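Local coordinates for nitronate monooxygenase family protein (Pseudomonas aeruginosa, PDB 4QIT) that uses FMN and molecular oxygen to carry out the oxidative denitrification of alkyl nitronates, with the toxin propionate 3-nitronate as its best substrate, at residues 128-139 / 150-161. The protein carries 1 engineered substitution. Numbering follows the deposited sequence.
Sequences LLEERPAAVSFH and ALQAVGIRVLVC. With FMN (flavin mononucleotide), chain C.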
ATOM      1  N   LEU A 128      12.844 -18.767 -26.777  1.00 17.00           N
ATOM      2  CA  LEU A 128      12.705 -19.336 -25.436  1.00 20.54           C
ATOM      3  C   LEU A 128      12.498 -20.852 -25.471  1.00 18.97           C
ATOM      4  O   LEU A 128      12.982 -21.570 -24.597  1.00 19.68           O
ATOM      5  CB  LEU A 128      11.563 -18.654 -24.672  1.00 16.60           C
ATOM      6  CG  LEU A 128      11.747 -17.168 -24.350  1.00 17.12           C
ATOM      7  CD1 LEU A 128      10.455 -16.603 -23.768  1.00 16.38           C
ATOM      8  CD2 LEU A 128      12.906 -16.955 -23.383  1.00 16.31           C
ATOM      9  N   LEU A 129      11.777 -21.334 -26.482  1.00 19.90           N
ATOM     10  CA  LEU A 129      11.515 -22.766 -26.612  1.00 18.56           C
ATOM     11  C   LEU A 129      12.807 -23.519 -26.933  1.00 20.87           C
ATOM     12  O   LEU A 129      12.967 -24.685 -26.567  1.00 27.35           O
ATOM     13  CB  LEU A 129      10.445 -23.030 -27.678  1.00 20.26           C
ATOM     14  CG  LEU A 129       9.045 -22.495 -27.368  1.00 21.12           C
ATOM     15  CD1 LEU A 129       8.115 -22.744 -28.541  1.00 25.32           C
ATOM     16  CD2 LEU A 129       8.485 -23.116 -26.105  1.00 21.37           C
ATOM     17  N   GLU A 130      13.736 -22.838 -27.595  1.00 21.06           N
ATOM     18  CA  GLU A 130      15.035 -23.430 -27.905  1.00 20.19           C
ATOM     19  C   GLU A 130      15.960 -23.431 -26.687  1.00 23.37           C
ATOM     20  O   GLU A 130      16.612 -24.434 -26.389  1.00 23.55           O
ATOM     21  CB  GLU A 130      15.712 -22.669 -29.044  1.00 20.98           C
ATOM     22  CG  GLU A 130      15.038 -22.802 -30.403  1.00 24.59           C
ATOM     23  CD  GLU A 130      15.663 -21.881 -31.436  1.00 31.40           C
ATOM     24  OE1 GLU A 130      16.128 -22.383 -32.481  1.00 41.44           O
ATOM     25  OE2 GLU A 130      15.686 -20.651 -31.203  1.00 33.00           O
ATOM     26  N   GLU A 131      16.022 -22.301 -25.986  1.00 20.95           N
ATOM     27  CA  GLU A 131      16.976 -22.140 -24.887  1.00 20.49           C
ATOM     28  C   GLU A 131      16.514 -22.779 -23.575  1.00 21.52           C
ATOM     29  O   GLU A 131      17.343 -23.175 -22.751  1.00 19.87           O
ATOM     30  CB  GLU A 131      17.302 -20.657 -24.668  1.00 20.27           C
ATOM     31  CG  GLU A 131      17.990 -19.979 -25.847  1.00 21.45           C
ATOM     32  CD  GLU A 131      19.268 -20.680 -26.284  1.00 21.88           C
ATOM     33  OE1 GLU A 131      20.090 -21.051 -25.415  1.00 23.03           O
ATOM     34  OE2 GLU A 131      19.457 -20.852 -27.506  1.00 24.69           O
ATOM     35  N   ARG A 132      15.200 -22.856 -23.386  1.00 19.00           N
ATOM     36  CA  ARG A 132      14.595 -23.501 -22.218  1.00 21.16           C
ATOM     37  C   ARG A 132      15.179 -23.094 -20.862  1.00 21.99           C
ATOM     38  O   ARG A 132      15.720 -23.932 -20.136  1.00 19.20           O
ATOM     39  CB  ARG A 132      14.645 -25.026 -22.367  1.00 24.69           C
ATOM     40  CG  ARG A 132      14.031 -25.517 -23.666  1.00 24.37           C
ATOM     41  CD  ARG A 132      14.030 -27.037 -23.775  1.00 32.51           C
ATOM     42  NE  ARG A 132      13.806 -27.460 -25.158  1.00 39.58           N
ATOM     43  CZ  ARG A 132      13.273 -28.624 -25.520  1.00 43.03           C
ATOM     44  NH1 ARG A 132      12.891 -29.499 -24.599  1.00 42.12           N
ATOM     45  NH2 ARG A 132      13.115 -28.909 -26.807  1.00 44.13           N
ATOM     46  N   PRO A 133      15.061 -21.806 -20.504  1.00 20.09           N
ATOM     47  CA  PRO A 133      15.410 -21.443 -19.129  1.00 17.21           C
ATOM     48  C   PRO A 133      14.431 -22.127 -18.180  1.00 18.34           C
ATOM     49  O   PRO A 133      13.323 -22.466 -18.592  1.00 16.40           O
ATOM     50  CB  PRO A 133      15.218 -19.923 -19.112  1.00 18.45           C
ATOM     51  CG  PRO A 133      14.232 -19.644 -20.200  1.00 18.39           C
ATOM     52  CD  PRO A 133      14.495 -20.677 -21.262  1.00 18.41           C
ATOM     53  N   ALA A 134      14.830 -22.347 -16.931  1.00 17.46           N
ATOM     54  CA  ALA A 134      13.965 -23.043 -15.986  1.00 16.64           C
ATOM     55  C   ALA A 134      12.648 -22.309 -15.753  1.00 15.44           C
ATOM     56  O   ALA A 134      11.599 -22.936 -15.581  1.00 15.49           O
ATOM     57  CB  ALA A 134      14.691 -23.261 -14.670  1.00 17.19           C
ATOM     58  N   ALA A 135      12.700 -20.978 -15.738  1.00 13.34           N
ATOM     59  CA  ALA A 135      11.489 -20.192 -15.548  1.00 15.66           C
ATOM     60  C   ALA A 135      11.408 -19.027 -16.524  1.00 11.50           C
ATOM     61  O   ALA A 135      12.419 -18.399 -16.855  1.00 11.62           O
ATOM     62  CB  ALA A 135      11.397 -19.688 -14.118  1.00 15.28           C
ATOM     63  N   VAL A 136      10.198 -18.761 -17.004  1.00 11.35           N
ATOM     64  CA  VAL A 136       9.922 -17.562 -17.785  1.00 13.04           C
ATOM     65  C   VAL A 136       8.803 -16.786 -17.094  1.00 12.92           C
ATOM     66  O   VAL A 136       7.776 -17.360 -16.728  1.00 13.03           O
ATOM     67  CB  VAL A 136       9.527 -17.896 -19.240  1.00 13.81           C
ATOM     68  CG1 VAL A 136       9.005 -16.644 -19.971  1.00 13.03           C
ATOM     69  CG2 VAL A 136      10.710 -18.507 -19.988  1.00 15.53           C
ATOM     70  N   SER A 137       9.017 -15.487 -16.882  1.00 12.66           N
ATOM     71  CA  SER A 137       8.037 -14.654 -16.199  1.00 11.87           C
ATOM     72  C   SER A 137       7.540 -13.526 -17.098  1.00 10.15           C
ATOM     73  O   SER A 137       8.259 -13.073 -17.997  1.00 12.38           O
ATOM     74  CB  SER A 137       8.646 -14.068 -14.922  1.00 14.72           C
ATOM     75  OG  SER A 137       8.786 -15.054 -13.920  1.00 29.72           O
ATOM     76  N   PHE A 138       6.317 -13.068 -16.835  1.00 10.10           N
ATOM     77  CA  PHE A 138       5.698 -12.014 -17.624  1.00 10.87           C
ATOM     78  C   PHE A 138       5.174 -10.900 -16.742  1.00 10.34           C
ATOM     79  O   PHE A 138       4.640 -11.154 -15.652  1.00 12.40           O
ATOM     80  CB  PHE A 138       4.560 -12.584 -18.483  1.00 10.50           C
ATOM     81  CG  PHE A 138       5.033 -13.588 -19.488  1.00 10.67           C
ATOM     82  CD1 PHE A 138       5.629 -13.171 -20.660  1.00 12.53           C
ATOM     83  CD2 PHE A 138       4.903 -14.951 -19.247  1.00 12.46           C
ATOM     84  CE1 PHE A 138       6.090 -14.091 -21.606  1.00 13.09           C
ATOM     85  CE2 PHE A 138       5.355 -15.886 -20.187  1.00 14.00           C
ATOM     86  CZ  PHE A 138       5.953 -15.455 -21.363  1.00 11.91           C
ATOM     87  N   HIS A 139       5.325  -9.669 -17.225  1.00  9.76           N
ATOM     88  CA  HIS A 139       4.913  -8.462 -16.513  1.00 10.39           C
ATOM     89  C   HIS A 139       3.951  -7.687 -17.400  1.00 11.85           C
ATOM     90  O   HIS A 139       4.155  -7.621 -18.614  1.00 13.02           O
ATOM     91  CB  HIS A 139       6.133  -7.583 -16.225  1.00 12.26           C
ATOM     92  CG  HIS A 139       5.961  -6.672 -15.050  1.00 11.35           C
ATOM     93  ND1 HIS A 139       5.709  -7.143 -13.776  1.00 13.64           N
ATOM     94  CD2 HIS A 139       6.017  -5.324 -14.945  1.00 14.61           C
ATOM     95  CE1 HIS A 139       5.613  -6.129 -12.944  1.00 15.66           C
ATOM     96  NE2 HIS A 139       5.792  -5.007 -13.628  1.00 12.06           N
ATOM     97  N   ALA A 150       2.903 -23.898 -24.602  1.00 18.22           N
ATOM     98  CA  ALA A 150       4.062 -24.221 -25.425  1.00 20.53           C
ATOM     99  C   ALA A 150       5.357 -24.178 -24.610  1.00 24.25           C
ATOM    100  O   ALA A 150       6.224 -25.042 -24.761  1.00 23.27           O
ATOM    101  CB  ALA A 150       4.142 -23.286 -26.611  1.00 24.73           C
ATOM    102  N   LEU A 151       5.485 -23.167 -23.750  1.00 19.25           N
ATOM    103  CA  LEU A 151       6.644 -23.063 -22.866  1.00 18.83           C
ATOM    104  C   LEU A 151       6.683 -24.226 -21.881  1.00 19.84           C
ATOM    105  O   LEU A 151       7.735 -24.823 -21.639  1.00 20.29           O
ATOM    106  CB  LEU A 151       6.610 -21.732 -22.104  1.00 20.05           C
ATOM    107  CG  LEU A 151       6.787 -20.471 -22.949  1.00 13.48           C
ATOM    108  CD1 LEU A 151       6.279 -19.235 -22.211  1.00 18.38           C
ATOM    109  CD2 LEU A 151       8.244 -20.288 -23.327  1.00 15.86           C
ATOM    110  N   GLN A 152       5.528 -24.553 -21.317  1.00 19.10           N
ATOM    111  CA  GLN A 152       5.434 -25.625 -20.339  1.00 19.19           C
ATOM    112  C   GLN A 152       5.742 -26.983 -20.972  1.00 22.69           C
ATOM    113  O   GLN A 152       6.272 -27.877 -20.313  1.00 24.17           O
ATOM    114  CB  GLN A 152       4.055 -25.608 -19.673  1.00 18.93           C
ATOM    115  CG  GLN A 152       3.864 -24.401 -18.734  1.00 18.26           C
ATOM    116  CD  GLN A 152       2.416 -24.146 -18.351  1.00 22.41           C
ATOM    117  OE1 GLN A 152       1.495 -24.397 -19.135  1.00 21.93           O
ATOM    118  NE2 GLN A 152       2.206 -23.622 -17.145  1.00 19.48           N
ATOM    119  N   ALA A 153       5.435 -27.110 -22.259  1.00 22.26           N
ATOM    120  CA  ALA A 153       5.649 -28.360 -22.988  1.00 25.24           C
ATOM    121  C   ALA A 153       7.125 -28.758 -23.045  1.00 27.10           C
ATOM    122  O   ALA A 153       7.450 -29.944 -23.159  1.00 26.91           O
ATOM    123  CB  ALA A 153       5.066 -28.253 -24.396  1.00 23.89           C
ATOM    124  N   VAL A 154       8.020 -27.774 -22.974  1.00 22.26           N
ATOM    125  CA  VAL A 154       9.451 -28.058 -22.966  1.00 24.93           C
ATOM    126  C   VAL A 154      10.043 -27.919 -21.558  1.00 22.01           C
ATOM    127  O   VAL A 154      11.261 -27.803 -21.393  1.00 28.40           O
ATOM    128  CB  VAL A 154      10.232 -27.191 -23.985  1.00 26.94           C
ATOM    129  CG1 VAL A 154       9.790 -27.511 -25.407  1.00 30.63           C
ATOM    130  CG2 VAL A 154      10.045 -25.716 -23.694  1.00 23.73           C
ATOM    131  N   GLY A 155       9.173 -27.930 -20.552  1.00 22.76           N
ATOM    132  CA  GLY A 155       9.609 -28.018 -19.169  1.00 21.86           C
ATOM    133  C   GLY A 155       9.748 -26.706 -18.419  1.00 24.31           C
ATOM    134  O   GLY A 155      10.072 -26.708 -17.231  1.00 24.99           O
ATOM    135  N   ILE A 156       9.500 -25.593 -19.101  1.00 21.69           N
ATOM    136  CA  ILE A 156       9.627 -24.269 -18.486  1.00 20.29           C
ATOM    137  C   ILE A 156       8.491 -23.982 -17.495  1.00 18.26           C
ATOM    138  O   ILE A 156       7.319 -24.244 -17.786  1.00 18.07           O
ATOM    139  CB  ILE A 156       9.642 -23.169 -19.572  1.00 17.51           C
ATOM    140  CG1 ILE A 156      10.767 -23.421 -20.579  1.00 20.33           C
ATOM    141  CG2 ILE A 156       9.746 -21.776 -18.938  1.00 16.11           C
ATOM    142  CD1 ILE A 156      10.656 -22.601 -21.848  1.00 17.81           C
ATOM    143  N   ARG A 157       8.835 -23.456 -16.316  1.00 15.41           N
ATOM    144  CA  ARG A 157       7.823 -22.978 -15.374  1.00 14.80           C
ATOM    145  C   ARG A 157       7.467 -21.534 -15.716  1.00 14.44           C
ATOM    146  O   ARG A 157       8.358 -20.729 -15.969  1.00 16.73           O
ATOM    147  CB  ARG A 157       8.333 -23.041 -13.932  1.00 15.76           C
ATOM    148  CG  ARG A 157       8.834 -24.409 -13.498  1.00 15.87           C
ATOM    149  CD  ARG A 157       7.761 -25.465 -13.618  1.00 20.64           C
ATOM    150  NE  ARG A 157       8.183 -26.710 -12.985  1.00 21.88           N
ATOM    151  CZ  ARG A 157       7.627 -27.893 -13.221  1.00 25.81           C
ATOM    152  NH1 ARG A 157       6.631 -28.001 -14.090  1.00 28.61           N
ATOM    153  NH2 ARG A 157       8.073 -28.972 -12.589  1.00 25.41           N
ATOM    154  N   VAL A 158       6.174 -21.212 -15.722  1.00 12.18           N
ATOM    155  CA  VAL A 158       5.723 -19.883 -16.144  1.00 12.74           C
ATOM    156  C   VAL A 158       5.109 -19.096 -14.989  1.00 13.65           C
ATOM    157  O   VAL A 158       4.165 -19.559 -14.330  1.00 13.37           O
ATOM    158  CB  VAL A 158       4.699 -19.962 -17.295  1.00 13.32           C
ATOM    159  CG1 VAL A 158       4.165 -18.567 -17.643  1.00 13.07           C
ATOM    160  CG2 VAL A 158       5.329 -20.623 -18.528  1.00 14.37           C
ATOM    161  N   LEU A 159       5.655 -17.904 -14.743  1.00 11.78           N
ATOM    162  CA  LEU A 159       5.126 -17.016 -13.707  1.00 11.21           C
ATOM    163  C   LEU A 159       4.540 -15.771 -14.367  1.00 10.68           C
ATOM    164  O   LEU A 159       5.057 -15.306 -15.385  1.00 11.53           O
ATOM    165  CB  LEU A 159       6.230 -16.566 -12.748  1.00 11.65           C
ATOM    166  CG  LEU A 159       7.157 -17.577 -12.068  1.00 18.34           C
ATOM    167  CD1 LEU A 159       7.689 -16.984 -10.769  1.00 20.90           C
ATOM    168  CD2 LEU A 159       6.495 -18.908 -11.809  1.00 24.10           C
ATOM    169  N   VAL A 160       3.481 -15.221 -13.778  1.00 10.55           N
ATOM    170  CA  VAL A 160       2.946 -13.939 -14.232  1.00 11.32           C
ATOM    171  C   VAL A 160       2.646 -13.053 -13.031  1.00  8.24           C
ATOM    172  O   VAL A 160       2.107 -13.519 -12.026  1.00 10.52           O
ATOM    173  CB  VAL A 160       1.654 -14.107 -15.082  1.00 12.48           C
ATOM    174  CG1 VAL A 160       1.198 -12.756 -15.638  1.00 11.91           C
ATOM    175  CG2 VAL A 160       1.865 -15.080 -16.232  1.00 13.77           C
ATOM    176  N   CYS A 161       3.005 -11.778 -13.128  1.00 10.68           N
ATOM    177  CA  CYS A 161       2.710 -10.820 -12.075  1.00 11.11           C
ATOM    178  C   CYS A 161       1.251 -10.357 -12.118  1.00 10.66           C
ATOM    179  O   CYS A 161       0.685 -10.130 -13.203  1.00 11.57           O
ATOM    180  CB  CYS A 161       3.631  -9.617 -12.239  1.00 10.46           C
ATOM    181  SG  CYS A 161       3.373  -8.329 -11.033  1.00 13.67           S
TER
HETATM  182  N1  FMN C 401       9.537  -6.330 -12.830  1.00 26.23           N
HETATM  183  C2  FMN C 401       9.470  -6.868 -14.108  1.00 22.75           C
HETATM  184  O2  FMN C 401       8.580  -7.666 -14.372  1.00 31.43           O
HETATM  185  N3  FMN C 401      10.397  -6.547 -15.074  1.00 21.59           N
HETATM  186  C4  FMN C 401      11.393  -5.645 -14.763  1.00 21.28           C
HETATM  187  O4  FMN C 401      12.235  -5.317 -15.595  1.00 20.96           O
HETATM  188  C4A FMN C 401      11.456  -5.099 -13.495  1.00 27.42           C
HETATM  189  N5  FMN C 401      12.457  -4.203 -13.222  1.00 27.68           N
HETATM  190  C5A FMN C 401      12.574  -3.650 -11.970  1.00 23.83           C
HETATM  191  C6  FMN C 401      13.613  -2.759 -11.738  1.00 22.71           C
HETATM  192  C7  FMN C 401      13.781  -2.186 -10.494  1.00 21.93           C
HETATM  193  C7M FMN C 401      14.943  -1.250 -10.316  1.00 23.97           C
HETATM  194  C8  FMN C 401      12.883  -2.485  -9.470  1.00 21.00           C
HETATM  195  C8M FMN C 401      13.043  -1.852  -8.117  1.00 22.62           C
HETATM  196  C9  FMN C 401      11.833  -3.379  -9.711  1.00 23.22           C
HETATM  197  C9A FMN C 401      11.672  -3.975 -10.967  1.00 24.50           C
HETATM  198  N10 FMN C 401      10.641  -4.876 -11.238  1.00 25.57           N
HETATM  199  C10 FMN C 401      10.534  -5.432 -12.511  1.00 24.26           C
HETATM  200  C1' FMN C 401       9.630  -5.219 -10.173  1.00 23.08           C
HETATM  201  C2' FMN C 401       9.986  -6.470  -9.388  1.00 23.73           C
HETATM  202  O2' FMN C 401       9.722  -7.604 -10.173  1.00 23.23           O
HETATM  203  C3' FMN C 401       9.151  -6.576  -8.120  1.00 20.65           C
HETATM  204  O3' FMN C 401       7.782  -6.330  -8.364  1.00 19.08           O
HETATM  205  C4' FMN C 401       9.645  -5.523  -7.154  1.00 18.01           C
HETATM  206  O4' FMN C 401      11.048  -5.388  -7.279  1.00 20.42           O
HETATM  207  C5' FMN C 401       9.324  -5.974  -5.739  1.00 17.85           C
HETATM  208  O5' FMN C 401       9.436  -4.818  -4.967  1.00 10.56           O
HETATM  209  P   FMN C 401      10.693  -4.561  -4.027  1.00  7.93           P
HETATM  210  O1P FMN C 401      11.350  -5.875  -3.695  1.00 10.49           O
HETATM  211  O2P FMN C 401      10.185  -3.825  -2.825  1.00  8.78           O
HETATM  212  O3P FMN C 401      11.621  -3.724  -4.843  1.00 10.36           O
HETATM  213  O   HOH W   1      11.687 -25.610 -15.212  1.00 21.84           O
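Leu151 CD1 and Val158 CG1 abut the rim of the Phe138 ring, level with it: CZ lies 3.9 Å from Leu151 CD1, and Val158 CG1 packs beside CE2. Where the helices end, the guanidinium of Arg132 has Val154 CG1 over the centre of one face. Beside Phe138, at the C-terminal end of the strands, FMN C2 lies over one face of the His139 ring, toward its rim, while Cys161 approaches obliquely. Together these groups illustrate how a beta-alpha-beta unit of a TIM barrel is built, here strand 135-139, helix 145-153 and strand 157-162. The two parallel strands are zipped by five backbone hydrogen bonds, among them Val136 N to Arg157 O (2.9 Å) and Cys161 N to Phe138 O (3.1 Å). Val136, Phe138, Val158 and Val160 lie on the helix side of the sheet; Ile156, from the loop before strand 157-162, packs its CG2 against Val136 CG2 (3.6 Å). Ala135, Ser137, Arg157 and Leu159 occupy the other face; there Ser137 OG lies against Leu159 CB and bonds to Asn73. A chi1 of -155°, which swings CG roughly opposite the backbone N, carries the His139 ring to the flavin, and its NE2 is held by Ser189 O. Gly155, at positive phi, ends helix 145-153 in a Schellman motif (Ile156 N to Leu151 O, Gly155 N to Gln152 O); Val154 N also reaches Leu151 O, from the side opposite Ile156 N. Just beyond, one water donates to both Ala134 O (2.7 Å) and Gly155 O (2.8 Å).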